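Local structure of coenzyme A transferase (Yersinia pestis, 3QLI) at residues M46-P51 with L159-D164; A78-D83 with P208-P213; F366-Y371 with R406-Y411; V419-L424 with L431-L436. The protein binds coenzyme A and probably catalyses its transfer between acyl-CoA thioesters and free carboxylates such as acetate. One frame throughout, in Å; residues are numbered along the deposited sequence.

Contact 1: M46-P51 with L159-D164; sequences MFAAEP and LGVGND
The thioether of M46 lies over the flat of the D164 carboxylate, and this is the tight part of the contact. SD approaches D164 CB to 3.5 Å and D164 CG to 3.6 Å, and it is equally far from both carboxylate oxygens, so it faces the group from above. The two chains run antiparallel, side against side. With CG trans to the carbonyl carbon (chi1 -56°) and chi2 extended, M46 carries its sulfur to this position. Beside this pair a water links backbone to side chain: it accepts from M46 N at 2.7 Å and donates to D164 OD1 at 3.0 Å. D164 OD2 is hydrogen-bonded to S166 OG, and the D164 side chain caps a backbone N in the turn into helix 166-172; bonds at both oxygens limit the rotation of the carboxylate.

Packing is looser towards V161, although this side is buried too. V161 CG2 meets A48 CB and the backbone A49 N, each only at 4.1 Å. V161 is delivered by a type II' turn from L159 to G162 with G160 at its second position, closed by G162 N to L159 O. No direct hydrogen bond joins the two loops.

M46 also touches E76, a residue seen to bind coenzyme A, which places the tight end beside that site. Loop 46-51 follows strand 41-44 of the N-terminal parallel sheet and leads into helix 52-63, while 159-164 follows strand 156-158; Y303 of helix 300-306 packs on A48 and V161, and F295 of strand 295-296 on M46 and D164.

Contact 2: A78-D83 with P208-P213; sequences AKIAGD and PLIEMP
I210 reaches with its outermost methyl to the start of helix 79-83. Its CD1 sits 3.7 Å from K79 N and 3.8 Å from K79 CB, with A78 CB a little farther at 4.1 Å. I80 lies alongside, nearer the I210 backbone, its CD1 4.1 Å from I210 CB and about as far from I210 CG2. With CG1 opposite the backbone N (chi1 -164°) and the rest of the chain extended, I210 is a straight probe directed at the first helical turn. No hydrogen bond crosses; the side chains meet through carbon alone, packing against the N-terminal turn of a short helix in the Rossmann-like N-terminal domain. That helix follows strand 70-74, whereas 208-213 is an extended loop between strand 201-204, at the edge of the same sheet, and helix 220-230. Further out, K79 turns its amine back to its own helix and makes a salt bridge with D83 one turn on, NZ to OD2 2.8 Å, using the syn lone pair of that oxygen. I80 also rests on P52 and L55 of helix 52-63. On the other side, Y303 OH bonds to I210 O, and E211 OE2 accepts from Q300 N at the start of helix 300-306.

Contact 3: F366-Y371 with R406-Y411; sequences FVRGAY and RIDTHY
One face of helix 363-372 runs beside the loop that enters strand 411-414, the CA atoms of R368 and D408 lying 6.8 Å apart. The helix belongs to the beta-alpha-beta crossover between parallel strands 332-337 and 377-381 of the C-terminal Rossmann-like domain. V367 presses a methyl on the opposing backbone, CG1 lying 3.1 Å from D408 O. R368 and D408 stop short of a salt bridge, R368 NE to D408 OD2 being 4.4 Å. Waters lie between them, one accepting a hydrogen bond from R368 NE and donating one to D408 OD1; a second, doubtfully close to D408 OD2, lies by R368 NH2. D408 OD1 is gripped a second time by N127 of the second subunit, and Y371 OH bonds to E138 of that subunit, both serving the dimer interface. Y371 and H410 form a T-shaped pair, ring planes at 75° and centroids 4.8 Å apart. Both rings stand trans to their backbone N (Y371 chi1 -173°, H410 chi1 -171°), which extends them towards each other. H410 ND1 bonds to S378 N, which fixes the rotation of the imidazole. Y411 CD2 covers one face of the H410 ring; over the other, Y371 CD1 stands 3.5 Å above the centre.

Contact 4: V419-L424 with L431-L436; sequences VNLKGL and LRIIEL
A beta-turn-alpha unit at the edge of the C-terminal Rossmann-like domain makes this contact: strand 417-420, the outermost strand of the mixed sheet within this chain and antiparallel to its neighbour 411-414, turns back into helix 426-434, which packs on it. V419 splits its two methyls between neighbours. CG1 meets R432 CB at 3.9 Å, and CG2 is 3.7 Å from L436 CD1 and touches R432 O as well. L421 CD2 reaches I433 CG1 and CD1 at right angles, both at 3.9 Å, and I433 and L436 go on to I412 of strand 411-414, which continues this apolar layer under the helix.

R432 closes the more exposed side. Its chain is extended from CG to NE, and L424 crosses it at about a right angle, CD1 touching R432 CD at 3.7 Å and CD2 approaching R432 NH1 at 3.6 Å. L424 thus packs against both the aliphatic chain and, obliquely, the guanidinium of the arginine.

The chain between is shaped by two turns. N420 OD1 accepts from K422 N in an Asx turn, the donor lying 37° out of the amide carbonyl plane, and L421 to L424 form a type II turn with G423 at its third position. K422 takes no part across the contact; its NZ bonds to I407 O and to Q130 of the second subunit. A water joins strand and helix, donating to N420 O at 2.9 Å and accepting from R432 NH1.

From the N terminus, residues 46-51 and 78-83 come first, and their partners 159-164 and 208-213 follow in the same order, so contacts 1 and 2 cross. Each closes a long loop of over a hundred residues within the N-terminal domain, and they touch: E50 bonds weakly to the backbone of A78 and A81, and A48 packs on I210. The chain then passes to the C-terminal domain, where contact 3 closes a loop of 34 residues and contact 4 one of only six, in series. These two meet through H410 O and L421 N, tying crossover helix 363-372, the entry to strand 411-414, edge strand 417-420 and helix 426-434, and both touch the second subunit.

Contact 1: M46-P51 with L159-D164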
loop_
_atom_site.group_PDB
_atom_site.type_symbol
_atom_site.label_atom_id
_atom_site.label_comp_id
_atom_site.label_asym_id
_atom_site.label_seq_id
_atom_site.Cartn_x
_atom_site.Cartn_y
_atom_site.Cartn_z
ATOM N N MET A 46 -10.837 14.322 -16.158
ATOM C CA MET A 46 -9.657 13.635 -16.680
ATOM C C MET A 46 -9.691 13.358 -18.182
ATOM O O MET A 46 -10.716 12.944 -18.715
ATOM C CB MET A 46 -9.469 12.291 -15.967
ATOM C CG MET A 46 -9.374 12.356 -14.457
ATOM S SD MET A 46 -9.309 10.703 -13.734
ATOM C CE MET A 46 -7.706 10.146 -14.298
ATOM N N PHE A 47 -8.570 13.592 -18.860
ATOM C CA PHE A 47 -8.465 13.275 -20.286
ATOM C C PHE A 47 -9.502 13.942 -21.187
ATOM O O PHE A 47 -9.568 15.162 -21.295
ATOM C CB PHE A 47 -8.429 11.762 -20.524
ATOM C CG PHE A 47 -7.778 11.374 -21.821
ATOM C CD1 PHE A 47 -6.468 11.734 -22.089
ATOM C CD2 PHE A 47 -8.479 10.665 -22.779
ATOM C CE1 PHE A 47 -5.868 11.388 -23.284
ATOM C CE2 PHE A 47 -7.884 10.314 -23.975
ATOM C CZ PHE A 47 -6.577 10.676 -24.228
ATOM N N ALA A 48 -10.304 13.102 -21.835
ATOM C CA ALA A 48 -11.336 13.537 -22.770
ATOM C C ALA A 48 -12.329 14.438 -22.051
ATOM O O ALA A 48 -13.023 15.237 -22.676
ATOM C CB ALA A 48 -12.043 12.335 -23.374
ATOM N N ALA A 49 -12.404 14.275 -20.736
ATOM C CA ALA A 49 -13.263 15.080 -19.873
ATOM C C ALA A 49 -12.865 16.566 -19.834
ATOM O O ALA A 49 -13.705 17.422 -19.566
ATOM C CB ALA A 49 -13.309 14.498 -18.469
ATOM N N GLU A 50 -11.589 16.874 -20.074
ATOM C CA GLU A 50 -11.140 18.267 -20.038
ATOM C C GLU A 50 -11.969 19.042 -21.058
ATOM O O GLU A 50 -12.160 18.584 -22.182
ATOM C CB GLU A 50 -9.646 18.360 -20.367
ATOM C CG GLU A 50 -8.745 17.548 -19.436
ATOM C CD GLU A 50 -7.278 17.583 -19.840
ATOM O OE1 GLU A 50 -6.981 17.914 -21.004
ATOM O OE2 GLU A 50 -6.420 17.272 -18.989
ATOM N N PRO A 51 -12.467 20.215 -20.669
ATOM C CA PRO A 51 -13.363 20.979 -21.551
ATOM C C PRO A 51 -12.640 22.019 -22.430
ATOM O O PRO A 51 -12.194 23.040 -21.920
ATOM C CB PRO A 51 -14.326 21.649 -20.560
ATOM C CG PRO A 51 -13.502 21.839 -19.327
ATOM C CD PRO A 51 -12.488 20.716 -19.284
ATOM N N LEU A 159 -21.652 12.951 -16.719
ATOM C CA LEU A 159 -20.191 13.051 -16.792
ATOM C C LEU A 159 -19.562 12.134 -17.865
ATOM O O LEU A 159 -18.361 12.228 -18.159
ATOM C CB LEU A 159 -19.578 12.727 -15.426
ATOM C CG LEU A 159 -19.945 13.702 -14.303
ATOM C CD1 LEU A 159 -19.323 13.220 -13.004
ATOM C CD2 LEU A 159 -19.473 15.112 -14.641
ATOM N N GLY A 160 -20.353 11.234 -18.437
ATOM C CA GLY A 160 -19.887 10.473 -19.586
ATOM C C GLY A 160 -18.660 9.615 -19.330
ATOM O O GLY A 160 -18.721 8.655 -18.559
ATOM N N VAL A 161 -17.564 9.943 -20.003
ATOM C CA VAL A 161 -16.310 9.199 -19.897
ATOM C C VAL A 161 -15.676 9.261 -18.513
ATOM O O VAL A 161 -14.880 8.400 -18.147
ATOM C CB VAL A 161 -15.278 9.651 -20.950
ATOM C CG1 VAL A 161 -15.697 9.190 -22.333
ATOM C CG2 VAL A 161 -15.099 11.155 -20.909
ATOM N N GLY A 162 -16.000 10.302 -17.760
ATOM C CA GLY A 162 -15.414 10.460 -16.447
ATOM C C GLY A 162 -16.299 10.370 -15.221
ATOM O O GLY A 162 -17.385 10.938 -15.167
ATOM N N ASN A 163 -15.816 9.626 -14.235
ATOM C CA ASN A 163 -16.455 9.508 -12.938
ATOM C C ASN A 163 -15.314 9.879 -12.010
ATOM O O ASN A 163 -15.220 11.018 -11.557
ATOM C CB ASN A 163 -16.969 8.098 -12.669
ATOM C CG ASN A 163 -17.969 8.056 -11.524
ATOM O OD1 ASN A 163 -17.672 8.500 -10.418
ATOM N ND2 ASN A 163 -19.156 7.524 -11.788
ATOM N N ASP A 164 -14.445 8.915 -11.722
ATOM C CA ASP A 164 -13.239 9.191 -10.953
ATOM C C ASP A 164 -13.544 10.030 -9.721
ATOM O O ASP A 164 -14.400 9.685 -8.911
ATOM C CB ASP A 164 -12.161 9.847 -11.828
ATOM C CG ASP A 164 -12.703 10.969 -12.694
ATOM O OD1 ASP A 164 -13.239 10.684 -13.784
ATOM O OD2 ASP A 164 -12.579 12.139 -12.286
HETATM O O HOH W 1 -13.172 12.922 -15.803
#

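Contact 2: A78-D83 with P208-P213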
loop_
_atom_site.group_PDB
_atom_site.type_symbol
_atom_site.label_atom_id
_atom_site.label_comp_id
_atom_site.label_asym_id
_atom_site.label_seq_id
_atom_site.Cartn_x
_atom_site.Cartn_y
_atom_site.Cartn_z
ATOM N N ALA A 78 -4.406 15.824 -21.136
ATOM C CA ALA A 78 -4.656 15.603 -22.556
ATOM C C ALA A 78 -4.188 16.829 -23.336
ATOM O O ALA A 78 -4.027 17.905 -22.764
ATOM C CB ALA A 78 -6.126 15.347 -22.806
ATOM N N LYS A 79 -4.065 16.681 -24.646
ATOM C CA LYS A 79 -3.565 17.748 -25.497
ATOM C C LYS A 79 -4.409 18.999 -25.325
ATOM O O LYS A 79 -3.901 20.111 -25.460
ATOM C CB LYS A 79 -3.566 17.312 -26.963
ATOM C CG LYS A 79 -2.967 18.333 -27.913
ATOM C CD LYS A 79 -2.742 17.740 -29.294
ATOM C CE LYS A 79 -2.302 18.805 -30.285
ATOM N NZ LYS A 79 -1.173 19.617 -29.760
ATOM N N ILE A 80 -5.689 18.832 -25.023
ATOM C CA ILE A 80 -6.537 19.995 -24.851
ATOM C C ILE A 80 -5.975 20.870 -23.732
ATOM O O ILE A 80 -5.866 22.082 -23.890
ATOM C CB ILE A 80 -7.958 19.570 -24.439
ATOM C CG1 ILE A 80 -8.595 18.698 -25.523
ATOM C CG2 ILE A 80 -8.817 20.786 -24.133
ATOM C CD1 ILE A 80 -9.662 17.762 -25.000
ATOM N N ALA A 81 -5.605 20.257 -22.610
ATOM C CA ALA A 81 -5.015 21.000 -21.497
ATOM C C ALA A 81 -3.621 21.562 -21.801
ATOM O O ALA A 81 -3.312 22.702 -21.465
ATOM C CB ALA A 81 -4.983 20.146 -20.237
ATOM N N GLY A 82 -2.785 20.749 -22.442
ATOM C CA GLY A 82 -1.427 21.150 -22.765
ATOM C C GLY A 82 -1.373 22.324 -23.716
ATOM O O GLY A 82 -0.554 23.227 -23.572
ATOM N N ASP A 83 -2.253 22.283 -24.705
ATOM C CA ASP A 83 -2.370 23.325 -25.718
ATOM C C ASP A 83 -2.842 24.681 -25.191
ATOM O O ASP A 83 -2.463 25.719 -25.726
ATOM C CB ASP A 83 -3.242 22.852 -26.881
ATOM C CG ASP A 83 -2.524 21.858 -27.770
ATOM O OD1 ASP A 83 -1.318 21.629 -27.543
ATOM O OD2 ASP A 83 -3.162 21.309 -28.689
ATOM N N PRO A 208 -15.604 16.347 -31.572
ATOM C CA PRO A 208 -15.312 14.963 -31.189
ATOM C C PRO A 208 -14.402 14.910 -29.962
ATOM O O PRO A 208 -13.580 15.803 -29.755
ATOM C CB PRO A 208 -14.603 14.405 -32.422
ATOM C CG PRO A 208 -15.180 15.230 -33.573
ATOM C CD PRO A 208 -15.338 16.611 -32.999
ATOM N N LEU A 209 -14.548 13.869 -29.153
ATOM C CA LEU A 209 -13.693 13.718 -27.979
ATOM C C LEU A 209 -12.262 13.397 -28.398
ATOM O O LEU A 209 -12.045 12.757 -29.420
ATOM C CB LEU A 209 -14.220 12.592 -27.087
ATOM C CG LEU A 209 -15.635 12.739 -26.525
ATOM C CD1 LEU A 209 -15.952 11.573 -25.578
ATOM C CD2 LEU A 209 -15.832 14.067 -25.825
ATOM N N ILE A 210 -11.283 13.822 -27.608
ATOM C CA ILE A 210 -9.897 13.478 -27.907
ATOM C C ILE A 210 -9.680 11.977 -27.761
ATOM O O ILE A 210 -10.266 11.322 -26.890
ATOM C CB ILE A 210 -8.883 14.246 -27.024
ATOM C CG1 ILE A 210 -7.484 14.163 -27.638
ATOM C CG2 ILE A 210 -8.896 13.729 -25.573
ATOM C CD1 ILE A 210 -6.404 14.849 -26.817
ATOM N N GLU A 211 -8.829 11.435 -28.619
ATOM C CA GLU A 211 -8.649 9.997 -28.674
ATOM C C GLU A 211 -7.309 9.605 -28.112
ATOM O O GLU A 211 -6.339 10.352 -28.204
ATOM C CB GLU A 211 -8.761 9.505 -30.114
ATOM C CG GLU A 211 -10.133 9.700 -30.715
ATOM C CD GLU A 211 -10.263 9.025 -32.058
ATOM O OE1 GLU A 211 -9.225 8.800 -32.708
ATOM O OE2 GLU A 211 -11.400 8.718 -32.463
ATOM N N MET A 212 -7.264 8.428 -27.511
ATOM C CA MET A 212 -6.002 7.809 -27.206
ATOM C C MET A 212 -5.479 7.309 -28.545
ATOM O O MET A 212 -6.193 6.602 -29.259
ATOM C CB MET A 212 -6.236 6.647 -26.248
ATOM C CG MET A 212 -4.994 6.031 -25.685
ATOM S SD MET A 212 -5.465 4.936 -24.339
ATOM C CE MET A 212 -6.558 3.774 -25.169
ATOM N N PRO A 213 -4.250 7.697 -28.912
ATOM C CA PRO A 213 -3.675 7.221 -30.177
ATOM C C PRO A 213 -3.539 5.702 -30.183
ATOM O O PRO A 213 -3.151 5.123 -29.168
ATOM C CB PRO A 213 -2.285 7.870 -30.199
ATOM C CG PRO A 213 -1.977 8.153 -28.752
ATOM C CD PRO A 213 -3.302 8.532 -28.152
#

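Contact 3: F366-Y371 with R406-Y411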
loop_
_atom_site.group_PDB
_atom_site.type_symbol
_atom_site.label_atom_id
_atom_site.label_comp_id
_atom_site.label_asym_id
_atom_site.label_seq_id
_atom_site.Cartn_x
_atom_site.Cartn_y
_atom_site.Cartn_z
ATOM N N PHE A 366 -4.702 -2.228 -7.621
ATOM C CA PHE A 366 -5.154 -3.456 -8.260
ATOM C C PHE A 366 -4.189 -4.623 -8.030
ATOM O O PHE A 366 -4.609 -5.776 -7.984
ATOM C CB PHE A 366 -5.444 -3.207 -9.746
ATOM C CG PHE A 366 -6.845 -2.700 -9.984
ATOM C CD1 PHE A 366 -7.897 -3.596 -10.103
ATOM C CD2 PHE A 366 -7.121 -1.337 -9.993
ATOM C CE1 PHE A 366 -9.194 -3.150 -10.265
ATOM C CE2 PHE A 366 -8.431 -0.878 -10.165
ATOM C CZ PHE A 366 -9.461 -1.787 -10.304
ATOM N N VAL A 367 -2.903 -4.325 -7.877
ATOM C CA VAL A 367 -1.944 -5.355 -7.465
ATOM C C VAL A 367 -2.396 -5.941 -6.121
ATOM O O VAL A 367 -2.453 -7.164 -5.938
ATOM C CB VAL A 367 -0.502 -4.767 -7.345
ATOM C CG1 VAL A 367 0.443 -5.754 -6.650
ATOM C CG2 VAL A 367 0.040 -4.379 -8.717
ATOM N N ARG A 368 -2.733 -5.061 -5.182
ATOM C CA ARG A 368 -3.202 -5.480 -3.860
ATOM C C ARG A 368 -4.568 -6.156 -3.914
ATOM O O ARG A 368 -4.790 -7.192 -3.293
ATOM C CB ARG A 368 -3.294 -4.264 -2.936
ATOM C CG ARG A 368 -1.961 -3.613 -2.590
ATOM C CD ARG A 368 -2.220 -2.223 -1.951
ATOM N NE ARG A 368 -1.080 -1.696 -1.204
ATOM C CZ ARG A 368 -0.941 -0.413 -0.856
ATOM N NH1 ARG A 368 -1.866 0.470 -1.216
ATOM N NH2 ARG A 368 0.120 -0.003 -0.155
ATOM N N GLY A 369 -5.505 -5.542 -4.627
ATOM C CA GLY A 369 -6.859 -6.056 -4.692
ATOM C C GLY A 369 -6.946 -7.406 -5.385
ATOM O O GLY A 369 -7.660 -8.299 -4.920
ATOM N N ALA A 370 -6.218 -7.569 -6.490
ATOM C CA ALA A 370 -6.255 -8.833 -7.226
ATOM C C ALA A 370 -5.703 -9.976 -6.370
ATOM O O ALA A 370 -6.261 -11.064 -6.355
ATOM C CB ALA A 370 -5.490 -8.726 -8.555
ATOM N N TYR A 371 -4.621 -9.727 -5.638
ATOM C CA TYR A 371 -4.057 -10.778 -4.786
ATOM C C TYR A 371 -5.040 -11.180 -3.683
ATOM O O TYR A 371 -5.157 -12.360 -3.347
ATOM C CB TYR A 371 -2.709 -10.363 -4.185
ATOM C CG TYR A 371 -2.030 -11.491 -3.431
ATOM C CD1 TYR A 371 -1.556 -12.609 -4.105
ATOM C CD2 TYR A 371 -1.856 -11.433 -2.050
ATOM C CE1 TYR A 371 -0.939 -13.662 -3.422
ATOM C CE2 TYR A 371 -1.241 -12.468 -1.358
ATOM C CZ TYR A 371 -0.782 -13.578 -2.051
ATOM O OH TYR A 371 -0.176 -14.615 -1.375
ATOM N N ARG A 406 8.559 -4.542 -3.812
ATOM C CA ARG A 406 8.805 -5.971 -3.938
ATOM C C ARG A 406 7.903 -6.763 -2.996
ATOM O O ARG A 406 7.657 -7.936 -3.223
ATOM C CB ARG A 406 10.264 -6.307 -3.660
ATOM C CG ARG A 406 10.667 -6.175 -2.187
ATOM C CD ARG A 406 12.042 -6.806 -1.954
ATOM N NE ARG A 406 12.703 -6.260 -0.772
ATOM C CZ ARG A 406 13.938 -6.581 -0.389
ATOM N NH1 ARG A 406 14.646 -7.459 -1.088
ATOM N NH2 ARG A 406 14.465 -6.018 0.694
ATOM N N ILE A 407 7.401 -6.134 -1.935
ATOM C CA ILE A 407 6.547 -6.888 -1.016
ATOM C C ILE A 407 5.143 -7.091 -1.575
ATOM O O ILE A 407 4.375 -7.877 -1.034
ATOM C CB ILE A 407 6.450 -6.233 0.384
ATOM C CG1 ILE A 407 5.880 -4.812 0.274
ATOM C CG2 ILE A 407 7.817 -6.278 1.096
ATOM C CD1 ILE A 407 5.746 -4.098 1.608
ATOM N N ASP A 408 4.792 -6.343 -2.618
ATOM C CA ASP A 408 3.456 -6.443 -3.200
ATOM C C ASP A 408 3.359 -7.166 -4.539
ATOM O O ASP A 408 2.279 -7.602 -4.933
ATOM C CB ASP A 408 2.847 -5.047 -3.355
ATOM C CG ASP A 408 2.546 -4.394 -2.025
ATOM O OD1 ASP A 408 1.876 -5.029 -1.187
ATOM O OD2 ASP A 408 2.981 -3.245 -1.821
ATOM N N THR A 409 4.477 -7.306 -5.239
ATOM C CA THR A 409 4.440 -7.947 -6.545
ATOM C C THR A 409 3.968 -9.390 -6.441
ATOM O O THR A 409 4.356 -10.122 -5.536
ATOM C CB THR A 409 5.804 -7.883 -7.255
ATOM O OG1 THR A 409 6.282 -6.533 -7.250
ATOM C CG2 THR A 409 5.672 -8.357 -8.693
ATOM N N HIS A 410 3.117 -9.784 -7.379
ATOM C CA HIS A 410 2.574 -11.130 -7.401
ATOM C C HIS A 410 3.158 -11.908 -8.569
ATOM O O HIS A 410 4.058 -12.725 -8.399
ATOM C CB HIS A 410 1.051 -11.069 -7.534
ATOM C CG HIS A 410 0.371 -12.391 -7.362
ATOM N ND1 HIS A 410 -0.944 -12.601 -7.715
ATOM C CD2 HIS A 410 0.822 -13.570 -6.874
ATOM C CE1 HIS A 410 -1.275 -13.851 -7.450
ATOM N NE2 HIS A 410 -0.220 -14.461 -6.941
ATOM N N TYR A 411 2.649 -11.623 -9.758
ATOM C CA TYR A 411 3.097 -12.289 -10.967
ATOM C C TYR A 411 3.742 -11.308 -11.923
ATOM O O TYR A 411 3.161 -10.267 -12.225
ATOM C CB TYR A 411 1.893 -12.877 -11.710
ATOM C CG TYR A 411 1.530 -14.302 -11.375
ATOM C CD1 TYR A 411 2.169 -15.367 -11.993
ATOM C CD2 TYR A 411 0.523 -14.581 -10.466
ATOM C CE1 TYR A 411 1.828 -16.672 -11.696
ATOM C CE2 TYR A 411 0.176 -15.879 -10.162
ATOM C CZ TYR A 411 0.830 -16.921 -10.779
ATOM O OH TYR A 411 0.482 -18.215 -10.474
HETATM O O HOH W 2 -0.324 -8.140 -4.226
HETATM O O HOH W 3 2.648 -1.504 -0.091
HETATM O O HOH W 4 0.148 -3.777 0.491
#

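Contact 4: V419-L424 with L431-L436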
loop_
_atom_site.group_PDB
_atom_site.type_symbol
_atom_site.label_atom_id
_atom_site.label_comp_id
_atom_site.label_asym_id
_atom_site.label_seq_id
_atom_site.Cartn_x
_atom_site.Cartn_y
_atom_site.Cartn_z
ATOM N N VAL A 419 6.503 -15.466 -13.607
ATOM C CA VAL A 419 6.964 -15.913 -12.294
ATOM C C VAL A 419 6.036 -15.352 -11.229
ATOM O O VAL A 419 5.723 -14.170 -11.252
ATOM C CB VAL A 419 8.403 -15.431 -12.006
ATOM C CG1 VAL A 419 8.832 -15.809 -10.572
ATOM C CG2 VAL A 419 9.375 -16.013 -13.028
ATOM N N ASN A 420 5.615 -16.209 -10.307
ATOM C CA ASN A 420 4.878 -15.797 -9.116
ATOM C C ASN A 420 5.884 -15.601 -7.981
ATOM O O ASN A 420 6.520 -16.560 -7.534
ATOM C CB ASN A 420 3.852 -16.878 -8.760
ATOM C CG ASN A 420 3.104 -16.600 -7.462
ATOM O OD1 ASN A 420 3.338 -15.600 -6.775
ATOM N ND2 ASN A 420 2.199 -17.503 -7.118
ATOM N N LEU A 421 6.057 -14.357 -7.546
ATOM C CA LEU A 421 7.093 -14.013 -6.569
ATOM C C LEU A 421 6.711 -14.253 -5.095
ATOM O O LEU A 421 7.578 -14.241 -4.219
ATOM C CB LEU A 421 7.518 -12.551 -6.759
ATOM C CG LEU A 421 8.054 -12.149 -8.136
ATOM C CD1 LEU A 421 8.288 -10.658 -8.190
ATOM C CD2 LEU A 421 9.353 -12.893 -8.410
ATOM N N LYS A 422 5.428 -14.448 -4.814
ATOM C CA LYS A 422 4.965 -14.532 -3.423
ATOM C C LYS A 422 5.549 -15.715 -2.651
ATOM O O LYS A 422 5.466 -16.864 -3.091
ATOM C CB LYS A 422 3.438 -14.560 -3.350
ATOM C CG LYS A 422 2.759 -13.250 -3.782
ATOM C CD LYS A 422 2.920 -12.175 -2.709
ATOM C CE LYS A 422 2.103 -10.955 -3.042
ATOM N NZ LYS A 422 2.346 -9.888 -2.015
ATOM N N GLY A 423 6.145 -15.430 -1.498
ATOM C CA GLY A 423 6.679 -16.474 -0.636
ATOM C C GLY A 423 8.104 -16.901 -0.957
ATOM O O GLY A 423 8.689 -17.695 -0.221
ATOM N N LEU A 424 8.659 -16.388 -2.054
ATOM C CA LEU A 424 10.041 -16.692 -2.446
ATOM C C LEU A 424 11.060 -15.851 -1.671
ATOM O O LEU A 424 10.823 -14.670 -1.401
ATOM C CB LEU A 424 10.230 -16.430 -3.946
ATOM C CG LEU A 424 9.413 -17.289 -4.907
ATOM C CD1 LEU A 424 9.876 -17.020 -6.356
ATOM C CD2 LEU A 424 9.565 -18.760 -4.549
ATOM N N LEU A 431 16.949 -15.478 -8.860
ATOM C CA LEU A 431 17.228 -16.556 -9.814
ATOM C C LEU A 431 16.093 -16.728 -10.824
ATOM O O LEU A 431 16.335 -16.911 -12.017
ATOM C CB LEU A 431 17.491 -17.876 -9.085
ATOM C CG LEU A 431 18.769 -17.960 -8.234
ATOM C CD1 LEU A 431 18.774 -19.237 -7.407
ATOM C CD2 LEU A 431 20.035 -17.882 -9.099
ATOM N N ARG A 432 14.852 -16.665 -10.357
ATOM C CA ARG A 432 13.718 -16.862 -11.260
ATOM C C ARG A 432 13.478 -15.661 -12.158
ATOM O O ARG A 432 13.101 -15.808 -13.322
ATOM C CB ARG A 432 12.451 -17.255 -10.483
ATOM C CG ARG A 432 12.601 -18.591 -9.810
ATOM C CD ARG A 432 11.391 -19.035 -9.043
ATOM N NE ARG A 432 11.637 -20.360 -8.488
ATOM C CZ ARG A 432 10.743 -21.092 -7.831
ATOM N NH1 ARG A 432 9.500 -20.641 -7.637
ATOM N NH2 ARG A 432 11.097 -22.289 -7.379
ATOM N N ILE A 433 13.729 -14.467 -11.627
ATOM C CA ILE A 433 13.575 -13.255 -12.405
ATOM C C ILE A 433 14.596 -13.150 -13.537
ATOM O O ILE A 433 14.272 -12.714 -14.632
ATOM C CB ILE A 433 13.670 -12.006 -11.505
ATOM C CG1 ILE A 433 12.440 -11.931 -10.590
ATOM C CG2 ILE A 433 13.801 -10.760 -12.354
ATOM C CD1 ILE A 433 12.558 -10.888 -9.469
ATOM N N ILE A 434 15.833 -13.544 -13.269
ATOM C CA ILE A 434 16.855 -13.544 -14.309
ATOM C C ILE A 434 16.422 -14.376 -15.516
ATOM O O ILE A 434 16.735 -14.045 -16.660
ATOM C CB ILE A 434 18.210 -14.044 -13.747
ATOM C CG1 ILE A 434 18.835 -12.948 -12.872
ATOM C CG2 ILE A 434 19.162 -14.400 -14.870
ATOM C CD1 ILE A 434 19.991 -13.436 -11.983
ATOM N N GLU A 435 15.690 -15.455 -15.270
ATOM C CA GLU A 435 15.259 -16.309 -16.374
ATOM C C GLU A 435 14.178 -15.662 -17.246
ATOM O O GLU A 435 13.865 -16.176 -18.328
ATOM C CB GLU A 435 14.852 -17.710 -15.892
ATOM C CG GLU A 435 16.006 -18.496 -15.257
ATOM C CD GLU A 435 17.284 -18.451 -16.111
ATOM O OE1 GLU A 435 17.255 -19.003 -17.224
ATOM O OE2 GLU A 435 18.307 -17.857 -15.682
ATOM N N LEU A 436 13.624 -14.530 -16.795
ATOM C CA LEU A 436 12.682 -13.769 -17.632
ATOM C C LEU A 436 13.384 -12.679 -18.430
ATOM O O LEU A 436 12.774 -12.026 -19.274
ATOM C CB LEU A 436 11.576 -13.117 -16.786
ATOM C CG LEU A 436 10.604 -14.045 -16.063
ATOM C CD1 LEU A 436 9.414 -13.255 -15.512
ATOM C CD2 LEU A 436 10.119 -15.167 -16.970
HETATM O O HOH W 5 7.337 -19.045 -8.729
#